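Local coordinates for Endonuclease/exonuclease/phosphatase (Leptotrichia buccalis C-1013-b, PDB 3TEB), which probably acts as a metal-dependent hydrolase of the DNase I-like endonuclease/exonuclease/phosphatase family, with a magnesium site formed in part by acidic side chains, at residues I125-I130 and E138-H143; S168-L173 and I231-E236; G209-K214 and F258-K263. One frame throughout, in Å; residues are numbered along the deposited sequence.

Interaction 1: residues I125-I130 and E138-H143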
loop_
_atom_site.group_PDB
_atom_site.type_symbol
_atom_site.label_atom_id
_atom_site.label_comp_id
_atom_site.label_asym_id
_atom_site.label_seq_id
_atom_site.Cartn_x
_atom_site.Cartn_y
_atom_site.Cartn_z
ATOM N N ILE A 125 -0.980 3.046 10.203
ATOM C CA ILE A 125 -0.345 3.459 8.952
ATOM C C ILE A 125 1.173 3.392 9.087
ATOM O O ILE A 125 1.720 3.581 10.169
ATOM C CB ILE A 125 -0.752 4.900 8.616
ATOM C CG1 ILE A 125 -2.285 5.045 8.598
ATOM C CG2 ILE A 125 -0.144 5.351 7.322
ATOM C CD1 ILE A 125 -3.009 4.387 7.388
ATOM N N VAL A 126 1.864 3.104 7.999
ATOM C CA VAL A 126 3.315 3.167 8.022
ATOM C C VAL A 126 3.772 4.283 7.103
ATOM O O VAL A 126 3.400 4.311 5.921
ATOM C CB VAL A 126 3.962 1.847 7.595
ATOM C CG1 VAL A 126 5.465 1.989 7.498
ATOM C CG2 VAL A 126 3.648 0.810 8.604
ATOM N N SER A 127 4.566 5.207 7.645
ATOM C CA SER A 127 5.158 6.251 6.824
ATOM C C SER A 127 6.668 6.159 6.796
ATOM O O SER A 127 7.297 5.660 7.728
ATOM C CB SER A 127 4.714 7.636 7.263
ATOM O OG SER A 127 5.416 8.045 8.412
ATOM N N ILE A 128 7.223 6.671 5.707
ATOM C CA ILE A 128 8.633 6.637 5.424
ATOM C C ILE A 128 9.040 8.023 4.876
ATOM O O ILE A 128 8.298 8.633 4.102
ATOM C CB ILE A 128 8.924 5.418 4.482
ATOM C CG1 ILE A 128 10.064 4.601 5.024
ATOM C CG2 ILE A 128 9.120 5.757 3.007
ATOM C CD1 ILE A 128 9.717 4.020 6.351
ATOM N N THR A 129 10.178 8.556 5.310
ATOM C CA THR A 129 10.692 9.786 4.702
ATOM C C THR A 129 12.002 9.535 3.942
ATOM O O THR A 129 13.003 9.121 4.528
ATOM C CB THR A 129 10.827 10.935 5.735
ATOM O OG1 THR A 129 9.597 11.060 6.450
ATOM C CG2 THR A 129 11.108 12.260 5.056
ATOM N N ILE A 130 11.973 9.767 2.634
ATOM C CA ILE A 130 13.154 9.636 1.801
ATOM C C ILE A 130 13.568 11.006 1.367
ATOM O O ILE A 130 12.739 11.807 0.933
ATOM C CB ILE A 130 12.878 8.898 0.474
ATOM C CG1 ILE A 130 11.926 7.696 0.648
ATOM C CG2 ILE A 130 14.197 8.539 -0.229
ATOM C CD1 ILE A 130 12.604 6.377 0.804
ATOM N N GLU A 138 7.429 12.019 1.793
ATOM C CA GLU A 138 6.838 11.095 2.755
ATOM C C GLU A 138 5.896 10.157 2.056
ATOM O O GLU A 138 5.014 10.597 1.335
ATOM C CB GLU A 138 6.097 11.853 3.842
ATOM C CG GLU A 138 7.018 12.672 4.729
ATOM C CD GLU A 138 6.285 13.678 5.588
ATOM O OE1 GLU A 138 5.050 13.576 5.712
ATOM O OE2 GLU A 138 6.952 14.575 6.145
ATOM N N PHE A 139 6.111 8.859 2.258
ATOM C CA PHE A 139 5.306 7.795 1.646
ATOM C C PHE A 139 4.449 7.125 2.710
ATOM O O PHE A 139 4.942 6.810 3.785
ATOM C CB PHE A 139 6.213 6.771 0.978
ATOM C CG PHE A 139 6.878 7.277 -0.262
ATOM C CD1 PHE A 139 6.226 7.224 -1.495
ATOM C CD2 PHE A 139 8.161 7.814 -0.209
ATOM C CE1 PHE A 139 6.842 7.709 -2.666
ATOM C CE2 PHE A 139 8.793 8.295 -1.370
ATOM C CZ PHE A 139 8.125 8.239 -2.602
ATOM N N TYR A 140 3.166 6.932 2.440
ATOM C CA TYR A 140 2.272 6.368 3.450
ATOM C C TYR A 140 1.561 5.161 2.892
ATOM O O TYR A 140 0.948 5.253 1.834
ATOM C CB TYR A 140 1.221 7.390 3.885
ATOM C CG TYR A 140 1.746 8.579 4.644
ATOM C CD1 TYR A 140 1.548 8.686 6.017
ATOM C CD2 TYR A 140 2.415 9.611 3.992
ATOM C CE1 TYR A 140 2.019 9.790 6.734
ATOM C CE2 TYR A 140 2.890 10.719 4.689
ATOM C CZ TYR A 140 2.692 10.806 6.060
ATOM O OH TYR A 140 3.158 11.906 6.759
ATOM N N SER A 141 1.640 4.036 3.603
ATOM C CA SER A 141 0.942 2.811 3.209
ATOM C C SER A 141 -0.361 2.696 3.985
ATOM O O SER A 141 -0.343 2.611 5.207
ATOM C CB SER A 141 1.824 1.603 3.468
ATOM O OG SER A 141 1.245 0.434 2.920
ATOM N N CYS A 142 -1.487 2.716 3.278
ATOM C CA CYS A 142 -2.785 2.836 3.932
ATOM C C CYS A 142 -3.716 1.728 3.553
ATOM O O CYS A 142 -3.745 1.304 2.396
ATOM C CB CYS A 142 -3.477 4.125 3.538
ATOM S SG CYS A 142 -2.374 5.496 3.302
ATOM N N HIS A 143 -4.496 1.281 4.534
ATOM C CA HIS A 143 -5.582 0.354 4.300
ATOM C C HIS A 143 -6.781 0.759 5.147
ATOM O O HIS A 143 -6.830 0.478 6.348
ATOM C CB HIS A 143 -5.147 -1.086 4.581
ATOM C CG HIS A 143 -6.233 -2.088 4.362
ATOM N ND1 HIS A 143 -6.387 -3.197 5.158
ATOM C CD2 HIS A 143 -7.240 -2.128 3.458
ATOM C CE1 HIS A 143 -7.426 -3.894 4.734
ATOM N NE2 HIS A 143 -7.962 -3.266 3.704
HETATM O O HOH W 1 4.547 10.686 9.331
HETATM O O HOH W 2 8.958 13.356 7.824
#
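Ile128 and Phe139 pair through both of their peptide groups, Phe139 N donating to Ile128 O at 2.9 Å and Ile128 N returning a more bent bond to Phe139 O (144° at the hydrogen). Two residues along, Ser141 N meets Val126 O at 2.9 Å. These bonds zip strands 124-132 and 135-143 into an antiparallel beta hairpin, and between them Ser127-Tyr140 and Thr129-Glu138 are non-hydrogen-bonded pairs.

The side chains of those two pairs share one face and form a polar patch. Tyr140 OH donates to Glu138 OE1 at 2.7 Å, coming from above the carboxylate plane. One water links Ser127 OG to Tyr140 OH, and a second links Thr129 OG1 to Glu138 OE2. Thr165, Asn167 and Asn169 also hydrogen-bond the buried Glu138 carboxylate, which would probably spread its charge.

Ser127 CB sits over one face of the Tyr140 ring, 3.8 Å from its centroid in a CH-pi contact, while CG2 of Ile125, anti to its own backbone N, lies at the ring edge, near its plane. Ile125 CD1 comes within 3.9 Å of Cys142 CB. On the reverse face, Phe139 takes Ile128 CG2 against its CB (3.7 Å) and Ile130 CG1 against CE2 (3.8 Å).

That reverse face turns to the other large sheet of the DNase I-like fold: Val126 and Ser141 touch Val95 and Val97 of strand 91-99, and Ser141 OG bonds Ala96 O. At the end near the metal site, the His143 side chain is about 4 Å from that of Glu42, a residue seen to bind magnesium. Strand 105-110 pairs with 124-132 on its outer side, and strand 170-174 runs parallel to 135-143 on the other.

Interaction 2: residues S168-L173 and I231-E236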
loop_
_atom_site.group_PDB
_atom_site.type_symbol
_atom_site.label_atom_id
_atom_site.label_comp_id
_atom_site.label_asym_id
_atom_site.label_seq_id
_atom_site.Cartn_x
_atom_site.Cartn_y
_atom_site.Cartn_z
ATOM N N SER A 168 5.710 21.301 4.808
ATOM C CA SER A 168 5.216 21.406 3.449
ATOM C C SER A 168 5.967 20.422 2.566
ATOM O O SER A 168 6.537 20.789 1.543
ATOM C CB SER A 168 5.311 22.841 2.936
ATOM O OG SER A 168 6.546 23.398 3.299
ATOM N N ASN A 169 5.958 19.162 2.991
ATOM C CA ASN A 169 6.579 18.086 2.244
ATOM C C ASN A 169 5.620 17.454 1.269
ATOM O O ASN A 169 4.412 17.428 1.512
ATOM C CB ASN A 169 7.078 17.013 3.199
ATOM C CG ASN A 169 8.490 17.237 3.617
ATOM O OD1 ASN A 169 9.067 18.270 3.309
ATOM N ND2 ASN A 169 9.070 16.269 4.318
ATOM N N LEU A 170 6.161 16.938 0.171
ATOM C CA LEU A 170 5.370 16.104 -0.713
ATOM C C LEU A 170 5.013 14.838 0.042
ATOM O O LEU A 170 5.888 14.123 0.549
ATOM C CB LEU A 170 6.128 15.771 -1.996
ATOM C CG LEU A 170 5.521 14.761 -2.967
ATOM C CD1 LEU A 170 4.177 15.230 -3.484
ATOM C CD2 LEU A 170 6.470 14.525 -4.116
ATOM N N LYS A 171 3.716 14.592 0.144
ATOM C CA LYS A 171 3.205 13.417 0.822
ATOM C C LYS A 171 2.564 12.536 -0.228
ATOM O O LYS A 171 1.672 12.983 -0.959
ATOM C CB LYS A 171 2.201 13.815 1.904
ATOM C CG LYS A 171 2.869 14.400 3.115
ATOM C CD LYS A 171 1.927 15.091 4.071
ATOM C CE LYS A 171 2.776 15.835 5.085
ATOM N NZ LYS A 171 2.095 16.134 6.349
ATOM N N ILE A 172 3.055 11.303 -0.342
ATOM C CA ILE A 172 2.479 10.323 -1.271
ATOM C C ILE A 172 1.863 9.180 -0.484
ATOM O O ILE A 172 2.490 8.558 0.376
ATOM C CB ILE A 172 3.476 9.855 -2.348
ATOM C CG1 ILE A 172 3.712 10.997 -3.331
ATOM C CG2 ILE A 172 2.935 8.646 -3.088
ATOM C CD1 ILE A 172 4.926 10.831 -4.184
ATOM N N LEU A 173 0.614 8.916 -0.807
ATOM C CA LEU A 173 -0.271 8.240 0.098
ATOM C C LEU A 173 -0.925 7.075 -0.652
ATOM O O LEU A 173 -1.809 7.275 -1.470
ATOM C CB LEU A 173 -1.258 9.293 0.574
ATOM C CG LEU A 173 -2.053 9.123 1.837
ATOM C CD1 LEU A 173 -2.213 10.459 2.500
ATOM C CD2 LEU A 173 -3.387 8.543 1.407
ATOM N N ILE A 231 -3.162 5.642 -5.578
ATOM C CA ILE A 231 -1.989 6.384 -5.168
ATOM C C ILE A 231 -2.329 7.882 -5.239
ATOM O O ILE A 231 -2.450 8.455 -6.322
ATOM C CB ILE A 231 -0.748 5.981 -5.988
ATOM C CG1 ILE A 231 -0.283 4.597 -5.544
ATOM C CG2 ILE A 231 0.398 6.960 -5.772
ATOM C CD1 ILE A 231 0.526 3.869 -6.558
ATOM N N PHE A 232 -2.526 8.489 -4.069
ATOM C CA PHE A 232 -2.864 9.901 -3.948
ATOM C C PHE A 232 -1.625 10.721 -3.642
ATOM O O PHE A 232 -0.597 10.192 -3.205
ATOM C CB PHE A 232 -3.886 10.129 -2.828
ATOM C CG PHE A 232 -5.218 9.487 -3.073
ATOM C CD1 PHE A 232 -6.028 9.905 -4.124
ATOM C CD2 PHE A 232 -5.677 8.479 -2.239
ATOM C CE1 PHE A 232 -7.267 9.304 -4.353
ATOM C CE2 PHE A 232 -6.911 7.881 -2.452
ATOM C CZ PHE A 232 -7.707 8.291 -3.515
ATOM N N SER A 233 -1.751 12.028 -3.838
ATOM C CA SER A 233 -0.672 12.975 -3.662
ATOM C C SER A 233 -1.259 14.226 -3.011
ATOM O O SER A 233 -2.424 14.544 -3.248
ATOM C CB SER A 233 -0.115 13.317 -5.039
ATOM O OG SER A 233 1.118 14.001 -4.942
ATOM N N ASN A 234 -0.472 14.932 -2.195
ATOM C CA ASN A 234 -0.933 16.189 -1.588
ATOM C C ASN A 234 -0.610 17.388 -2.451
ATOM O O ASN A 234 -1.010 18.506 -2.149
ATOM C CB ASN A 234 -0.342 16.387 -0.192
ATOM C CG ASN A 234 1.166 16.552 -0.207
ATOM O OD1 ASN A 234 1.854 16.044 -1.095
ATOM N ND2 ASN A 234 1.690 17.244 0.794
ATOM N N LYS A 235 0.143 17.137 -3.514
ATOM C CA LYS A 235 0.527 18.152 -4.474
ATOM C C LYS A 235 0.274 17.585 -5.854
ATOM O O LYS A 235 0.206 16.371 -6.026
ATOM C CB LYS A 235 2.018 18.476 -4.361
ATOM C CG LYS A 235 2.524 18.994 -3.015
ATOM C CD LYS A 235 3.907 19.589 -3.222
ATOM C CE LYS A 235 4.840 19.363 -2.055
ATOM N NZ LYS A 235 4.714 20.380 -0.983
ATOM N N GLU A 236 0.156 18.469 -6.842
ATOM C CA GLU A 236 0.042 18.063 -8.240
ATOM C C GLU A 236 1.399 17.594 -8.737
ATOM O O GLU A 236 2.418 18.197 -8.434
ATOM C CB GLU A 236 -0.444 19.227 -9.088
ATOM C CG GLU A 236 -1.440 18.835 -10.159
ATOM C CD GLU A 236 -2.283 20.017 -10.629
ATOM O OE1 GLU A 236 -2.308 21.058 -9.928
ATOM O OE2 GLU A 236 -2.924 19.911 -11.698
#
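Asn234 and Lys171 cross their side chains at about a right angle where strands 225-233 and 170-174 run antiparallel in one sheet of the two-sheet sandwich of the DNase I-like fold. In Asn234, CG stands between the backbone N and the carbonyl carbon (chi1 65°), against Lys171 CB, and the amide beyond it faces the neighbouring backbone. OD1 accepts from Lys171 N at 2.7 Å, with that donor above the plane of the amide carbonyl, and ND2 gives a hydrogen to Asn169 O at 2.8 Å, nearly within the amide plane. Asn234 N also reaches Lys171 O at 3.2 Å, a longer bond, so one residue grips both ends of the Lys171 backbone and extends the pairing past the strand end. CB of Lys171 rests against the amide, 3.6 Å from Asn234 CG, while its extended chain carries NZ away to Thr165 O and Leu162 O.

Leu170 points CD1 at the polar atoms Asn234 OD1 and Ser233 OG, and its CB meets Lys235 CE. Deeper in, Leu173 and Phe232 exchange two backbone bonds; the Phe232 ring goes on to stack on Tyr230 and to meet Phe177 edge-to-face. Ile172 CG2 touches Ile231 CG2 at 4.1 Å on the face turned to Ile6 of strand 4-10.

Nearer the surface, Lys235 adds a further bond. It bends at its last two torsions, bringing NZ to Ser168 O at 3.1 Å from above the carbonyl plane, and Ser233 OG closes the turn on Lys235 O at 2.8 Å.

Interaction 3: residues G209-K214 and F258-K263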
loop_
_atom_site.group_PDB
_atom_site.type_symbol
_atom_site.label_atom_id
_atom_site.label_comp_id
_atom_site.label_asym_id
_atom_site.label_seq_id
_atom_site.Cartn_x
_atom_site.Cartn_y
_atom_site.Cartn_z
ATOM N N GLY A 209 -7.799 1.017 -15.280
ATOM C CA GLY A 209 -7.553 1.279 -13.876
ATOM C C GLY A 209 -8.205 0.348 -12.870
ATOM O O GLY A 209 -8.080 0.571 -11.668
ATOM N N ILE A 210 -8.889 -0.687 -13.352
ATOM C CA ILE A 210 -9.567 -1.677 -12.505
ATOM C C ILE A 210 -8.583 -2.426 -11.603
ATOM O O ILE A 210 -7.611 -2.999 -12.100
ATOM C CB ILE A 210 -10.354 -2.685 -13.399
ATOM C CG1 ILE A 210 -11.414 -1.948 -14.230
ATOM C CG2 ILE A 210 -10.985 -3.835 -12.584
ATOM C CD1 ILE A 210 -12.323 -1.008 -13.420
ATOM N N THR A 211 -8.832 -2.421 -10.289
ATOM C CA THR A 211 -7.960 -3.134 -9.332
ATOM C C THR A 211 -8.561 -4.376 -8.675
ATOM O O THR A 211 -7.835 -5.196 -8.123
ATOM C CB THR A 211 -7.383 -2.218 -8.210
ATOM O OG1 THR A 211 -8.442 -1.550 -7.513
ATOM C CG2 THR A 211 -6.427 -1.206 -8.780
ATOM N N VAL A 212 -9.880 -4.498 -8.706
ATOM C CA VAL A 212 -10.553 -5.688 -8.198
ATOM C C VAL A 212 -11.505 -6.174 -9.272
ATOM O O VAL A 212 -12.272 -5.384 -9.821
ATOM C CB VAL A 212 -11.336 -5.402 -6.904
ATOM C CG1 VAL A 212 -11.964 -6.675 -6.360
ATOM C CG2 VAL A 212 -10.427 -4.790 -5.863
ATOM N N ASP A 213 -11.438 -7.465 -9.579
ATOM C CA ASP A 213 -12.291 -8.078 -10.589
ATOM C C ASP A 213 -12.891 -9.343 -9.985
ATOM O O ASP A 213 -12.160 -10.215 -9.533
ATOM C CB ASP A 213 -11.447 -8.403 -11.827
ATOM C CG ASP A 213 -12.271 -8.899 -13.015
ATOM O OD1 ASP A 213 -13.346 -9.517 -12.831
ATOM O OD2 ASP A 213 -11.808 -8.679 -14.155
ATOM N N LYS A 214 -14.217 -9.438 -9.956
ATOM C CA LYS A 214 -14.868 -10.632 -9.410
ATOM C C LYS A 214 -15.560 -11.479 -10.495
ATOM O O LYS A 214 -16.792 -11.540 -10.559
ATOM C CB LYS A 214 -15.848 -10.261 -8.291
ATOM C CG LYS A 214 -15.217 -9.582 -7.094
ATOM C CD LYS A 214 -16.229 -9.449 -5.963
ATOM C CE LYS A 214 -15.818 -8.385 -4.938
ATOM N NZ LYS A 214 -14.797 -8.858 -3.953
ATOM N N PHE A 258 -5.519 -6.544 -7.602
ATOM C CA PHE A 258 -4.366 -6.287 -8.468
ATOM C C PHE A 258 -3.596 -5.081 -7.933
ATOM O O PHE A 258 -4.121 -4.286 -7.134
ATOM C CB PHE A 258 -4.776 -6.025 -9.912
ATOM C CG PHE A 258 -5.826 -6.958 -10.437
ATOM C CD1 PHE A 258 -5.781 -8.325 -10.160
ATOM C CD2 PHE A 258 -6.855 -6.471 -11.244
ATOM C CE1 PHE A 258 -6.758 -9.181 -10.659
ATOM C CE2 PHE A 258 -7.825 -7.317 -11.748
ATOM C CZ PHE A 258 -7.781 -8.671 -11.456
ATOM N N GLY A 259 -2.349 -4.943 -8.369
ATOM C CA GLY A 259 -1.511 -3.848 -7.889
ATOM C C GLY A 259 -1.494 -2.681 -8.849
ATOM O O GLY A 259 -1.805 -2.846 -10.028
ATOM N N ILE A 260 -1.139 -1.503 -8.343
ATOM C CA ILE A 260 -0.966 -0.310 -9.165
ATOM C C ILE A 260 0.498 0.049 -9.201
ATOM O O ILE A 260 1.201 0.014 -8.189
ATOM C CB ILE A 260 -1.766 0.902 -8.635
ATOM C CG1 ILE A 260 -3.262 0.654 -8.740
ATOM C CG2 ILE A 260 -1.432 2.167 -9.412
ATOM C CD1 ILE A 260 -4.059 1.643 -7.948
ATOM N N GLU A 261 0.926 0.419 -10.393
ATOM C CA GLU A 261 2.299 0.679 -10.692
ATOM C C GLU A 261 2.346 2.048 -11.381
ATOM O O GLU A 261 1.771 2.238 -12.453
ATOM C CB GLU A 261 2.778 -0.444 -11.597
ATOM C CG GLU A 261 4.157 -0.292 -12.174
ATOM C CD GLU A 261 4.352 -1.105 -13.466
ATOM O OE1 GLU A 261 5.493 -1.092 -13.997
ATOM O OE2 GLU A 261 3.374 -1.739 -13.955
ATOM N N VAL A 262 3.025 3.003 -10.753
ATOM C CA VAL A 262 2.991 4.404 -11.175
ATOM C C VAL A 262 4.404 4.936 -11.402
ATOM O O VAL A 262 5.310 4.652 -10.612
ATOM C CB VAL A 262 2.260 5.264 -10.101
ATOM C CG1 VAL A 262 2.527 6.727 -10.287
ATOM C CG2 VAL A 262 0.770 5.018 -10.143
ATOM N N LYS A 263 4.589 5.701 -12.476
ATOM C CA LYS A 263 5.874 6.354 -12.750
ATOM C C LYS A 263 5.795 7.891 -12.596
ATOM O O LYS A 263 4.993 8.548 -13.254
ATOM C CB LYS A 263 6.395 5.947 -14.134
ATOM C CG LYS A 263 7.863 6.287 -14.365
ATOM C CD LYS A 263 8.255 6.110 -15.827
ATOM C CE LYS A 263 9.405 7.050 -16.202
ATOM N NZ LYS A 263 9.466 7.318 -17.680
#
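Phe258 and Thr211 meet through one straight backbone bond, Phe258 N to Thr211 O (2.7 Å, 174° at the hydrogen), the donor lying in the carbonyl plane. It joins a classic beta bulge, in which Thr211 and Val212 both face Lys226 of strand 225-233, to the start of strand 259-264. Phe258 directly follows Asp256 and His257 of the Ser-Asp-His signature found in DNase I-like enzymes. The bond therefore ties the bulge to the chain just beyond the magnesium ligand Asp256.

The tight part is Phe258 on Thr211, continued by Thr211 on Ile260. Thr211 O lies close to CB, CG and CD2 of Phe258, 3.5 Å from CG, and Ile210 O stands at the ring edge, 3.7 Å from CD2 and near the ring plane. Thr211 CG2, beside the backbone N and anti to the carbonyl carbon, packs on Ile260, 3.7 Å from CG1 and 3.8 Å from CD1. OG1 serves a different neighbour: it is hydrogen-bonded to Leu228 N and to Asp229 OD1, so the methyl and the hydroxyl hold separate elements. Ile260 continues this buried side towards Thr8 of strand 4-10.

The looser, solvent-side margin is the outer end of the ring, where Phe258 and Asp213 are both partly exposed. Val244 and Asn247 touch the Phe258 side chain from elsewhere in the fold. An alanine at Phe258 would probably keep the backbone bond but leave Asp213 CB without its ring partner and strip the ring from beside Thr211 O and Ile210 O, opening a gap at this margin.

Asp213 uses only its aliphatic part here. Its carboxylate turns to Ser215, OD1 bonding to Ser215 OG, while CB lies by CE2 and CZ of the ring, 3.7 Å from Phe258 CZ.

Interactions 1 and 2 lie in one sheet, separated by the parallel seam between strands 135-143 and 170-174, which is joined by probable backbone bonds from Ile172 N to Glu138 O and from Tyr140 N to Ile172 O. Interaction 1 is the more fully buried, a regular hairpin with a polar patch on one face and mainly apolar side chains on the other. Interaction 2 begins equally buried but ends in a partly exposed turn, where side-chain amide and ammonium groups replace strand pairing. Interaction 3, smallest and only partly buried, relies on one backbone bond and bridges the two large sheets. Ile231 CD1 touches Ile260 and Val262, linking interactions 2 and 3.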